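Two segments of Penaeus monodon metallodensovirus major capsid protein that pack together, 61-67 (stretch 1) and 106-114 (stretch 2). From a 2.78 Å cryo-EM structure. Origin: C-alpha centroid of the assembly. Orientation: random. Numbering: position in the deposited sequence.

Stretch 1 61-67: RTAIKLR
Stretch 2 106-114: HHKNYSMLL

How do the two segments lie against each other? Residues 61-67 form an extended strand, phi -109 to -137° and psi 113 to 170°, while a helix starts at Lys108, after His107 at phi/psi -73/150°. Their N-to-C directions differ by 145°, roughly antiparallel, and the axes approach to 8.6 Å. The register is set where Ile64 CA lies 6.9 Å from Asn109 CA. Together they bury 310 Å².

What does the first half of the strand offer the helix? Arg61 points away, but Thr62 (chi1 t) points toward it, placing CG2 4.0 Å from CD2 of Leu113 (m, t). Thr62 OG1 makes a weak hydrogen bond of 3.4 Å to Ala63 O. Ala63 turns its CB away, yet its carbonyl accepts a second weak bond, from Asn109 ND2 to Ala63 O at 3.4 Å and 146°. The one hydrogen bond between the stretches thus runs from the Asn109 side chain (chi1 m, chi2 -22°) to strand backbone; Thr62 OG1, 3.7 Å from Asn109 ND2, is a contact only.

Why is Ile64 the center of the contact? It loses 80 Å², the largest share of any residue. Its CB points sideways, but with chi1 m and chi2 t the end comes nearer: CD1 lies 3.7 Å from Tyr110 CB, an apolar contact, CG1 4.1 Å from Asn109 CB, and CG2 3.7 Å from His107 CB. Tyr110 (chi1 t, chi2 77°) leads its ring end away.

What closes the far end? Lys65 points away, whereas Leu66 (m, t) points toward stretch 2, its CD2 4.2 Å from His107 CD2 at the ring edge. His107 (chi1 t, chi2 -82°) also caps the helix: ND1 accepts from Asn109 N at 3.0 Å and 162°, and the carbonyl O of His107 accepts from Tyr110 N at 3.1 Å. Arg67 is out of reach.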

# COMPACT_ATOMS: atom_id res chain seq x y z
N ARG A 61 -12.69 -42.39 73.64
CA ARG A 61 -13.71 -41.47 74.09
C ARG A 61 -15.04 -42.18 74.21
O ARG A 61 -15.45 -42.90 73.30
CB ARG A 61 -13.82 -40.28 73.15
CG ARG A 61 -12.60 -39.41 73.22
CD ARG A 61 -12.61 -38.32 72.19
NE ARG A 61 -11.42 -37.50 72.34
CZ ARG A 61 -10.22 -37.83 71.87
NH1 ARG A 61 -10.05 -38.98 71.23
NH2 ARG A 61 -9.19 -37.02 72.06
N THR A 62 -15.70 -42.00 75.34
CA THR A 62 -17.03 -42.51 75.57
C THR A 62 -17.85 -41.44 76.25
O THR A 62 -17.34 -40.40 76.67
CB THR A 62 -17.03 -43.78 76.42
OG1 THR A 62 -18.35 -44.33 76.44
CG2 THR A 62 -16.61 -43.48 77.83
N ALA A 63 -19.15 -41.68 76.35
CA ALA A 63 -20.03 -40.80 77.08
C ALA A 63 -20.99 -41.64 77.90
O ALA A 63 -21.12 -42.85 77.71
CB ALA A 63 -20.79 -39.85 76.16
N ILE A 64 -21.66 -40.98 78.83
CA ILE A 64 -22.80 -41.53 79.54
C ILE A 64 -23.93 -40.53 79.38
O ILE A 64 -23.85 -39.42 79.90
CB ILE A 64 -22.50 -41.79 81.01
CG1 ILE A 64 -21.47 -42.91 81.15
CG2 ILE A 64 -23.77 -42.13 81.75
CD1 ILE A 64 -20.96 -43.08 82.53
N LYS A 65 -24.97 -40.92 78.65
CA LYS A 65 -26.13 -40.08 78.43
C LYS A 65 -27.29 -40.66 79.21
O LYS A 65 -27.61 -41.84 79.06
CB LYS A 65 -26.46 -39.99 76.94
CG LYS A 65 -25.38 -39.30 76.15
CD LYS A 65 -25.55 -39.46 74.67
CE LYS A 65 -26.81 -38.80 74.18
NZ LYS A 65 -26.96 -38.95 72.72
N LEU A 66 -27.90 -39.85 80.06
CA LEU A 66 -29.02 -40.28 80.88
C LEU A 66 -30.14 -39.27 80.76
O LEU A 66 -29.90 -38.06 80.72
CB LEU A 66 -28.61 -40.43 82.34
CG LEU A 66 -27.65 -41.55 82.69
CD1 LEU A 66 -27.21 -41.42 84.12
CD2 LEU A 66 -28.33 -42.87 82.47
N ARG A 67 -31.37 -39.76 80.72
CA ARG A 67 -32.54 -38.93 80.55
C ARG A 67 -33.52 -39.17 81.68
O ARG A 67 -33.66 -40.30 82.17
CB ARG A 67 -33.21 -39.17 79.21
CG ARG A 67 -34.44 -38.35 78.96
CD ARG A 67 -34.92 -38.53 77.56
NE ARG A 67 -35.22 -39.91 77.24
CZ ARG A 67 -34.46 -40.67 76.47
NH1 ARG A 67 -33.36 -40.17 75.93
NH2 ARG A 67 -34.79 -41.93 76.23
N HIS A 106 -25.07 -46.93 88.89
CA HIS A 106 -24.00 -46.51 87.99
C HIS A 106 -24.24 -47.05 86.59
O HIS A 106 -24.75 -48.15 86.41
CB HIS A 106 -22.67 -47.01 88.53
CG HIS A 106 -22.34 -46.47 89.89
ND1 HIS A 106 -21.84 -45.21 90.08
CD2 HIS A 106 -22.50 -47.01 91.12
CE1 HIS A 106 -21.66 -45.01 91.38
NE2 HIS A 106 -22.06 -46.08 92.03
N HIS A 107 -23.89 -46.24 85.60
CA HIS A 107 -23.97 -46.69 84.23
C HIS A 107 -22.86 -47.70 83.97
O HIS A 107 -21.80 -47.66 84.59
CB HIS A 107 -23.86 -45.50 83.29
CG HIS A 107 -24.25 -45.81 81.88
ND1 HIS A 107 -23.39 -46.39 80.98
CD2 HIS A 107 -25.41 -45.60 81.21
CE1 HIS A 107 -24.00 -46.54 79.82
NE2 HIS A 107 -25.22 -46.06 79.93
N LYS A 108 -23.12 -48.63 83.05
CA LYS A 108 -22.15 -49.70 82.85
C LYS A 108 -20.91 -49.22 82.12
O LYS A 108 -19.85 -49.83 82.28
CB LYS A 108 -22.78 -50.86 82.09
CG LYS A 108 -23.82 -51.58 82.88
CD LYS A 108 -24.26 -52.83 82.20
CE LYS A 108 -23.15 -53.84 82.27
NZ LYS A 108 -22.86 -54.24 83.66
N ASN A 109 -21.00 -48.15 81.33
CA ASN A 109 -19.80 -47.59 80.74
C ASN A 109 -18.86 -47.06 81.79
O ASN A 109 -17.64 -47.02 81.57
CB ASN A 109 -20.14 -46.49 79.74
CG ASN A 109 -20.59 -47.03 78.43
OD1 ASN A 109 -20.30 -48.17 78.08
ND2 ASN A 109 -21.29 -46.22 77.67
N TYR A 110 -19.38 -46.64 82.93
CA TYR A 110 -18.48 -46.15 83.96
C TYR A 110 -17.80 -47.30 84.69
O TYR A 110 -16.59 -47.25 84.93
CB TYR A 110 -19.22 -45.27 84.96
CG TYR A 110 -18.26 -44.71 85.95
CD1 TYR A 110 -17.44 -43.66 85.60
CD2 TYR A 110 -18.14 -45.24 87.22
CE1 TYR A 110 -16.55 -43.14 86.47
CE2 TYR A 110 -17.24 -44.73 88.11
CZ TYR A 110 -16.45 -43.68 87.72
OH TYR A 110 -15.54 -43.13 88.58
N SER A 111 -18.56 -48.33 85.06
CA SER A 111 -17.96 -49.50 85.68
C SER A 111 -16.87 -50.09 84.81
O SER A 111 -15.99 -50.79 85.31
CB SER A 111 -19.03 -50.55 85.95
OG SER A 111 -19.98 -50.06 86.88
N MET A 112 -16.92 -49.84 83.51
CA MET A 112 -15.86 -50.23 82.60
C MET A 112 -14.68 -49.28 82.65
O MET A 112 -13.53 -49.72 82.61
CB MET A 112 -16.40 -50.31 81.19
CG MET A 112 -15.31 -50.41 80.21
SD MET A 112 -15.89 -50.79 78.59
CE MET A 112 -14.39 -50.41 77.71
N LEU A 113 -14.94 -47.97 82.72
CA LEU A 113 -13.86 -47.00 82.87
C LEU A 113 -12.96 -47.33 84.04
O LEU A 113 -11.79 -46.95 84.04
CB LEU A 113 -14.43 -45.60 83.04
CG LEU A 113 -15.19 -45.03 81.86
CD1 LEU A 113 -15.82 -43.73 82.27
CD2 LEU A 113 -14.26 -44.83 80.71
N LEU A 114 -13.49 -48.00 85.05
CA LEU A 114 -12.70 -48.43 86.19
C LEU A 114 -11.86 -49.66 85.88
O LEU A 114 -10.94 -49.97 86.64
CB LEU A 114 -13.62 -48.71 87.37
CG LEU A 114 -14.42 -47.47 87.77
CD1 LEU A 114 -15.34 -47.79 88.92
CD2 LEU A 114 -13.50 -46.32 88.10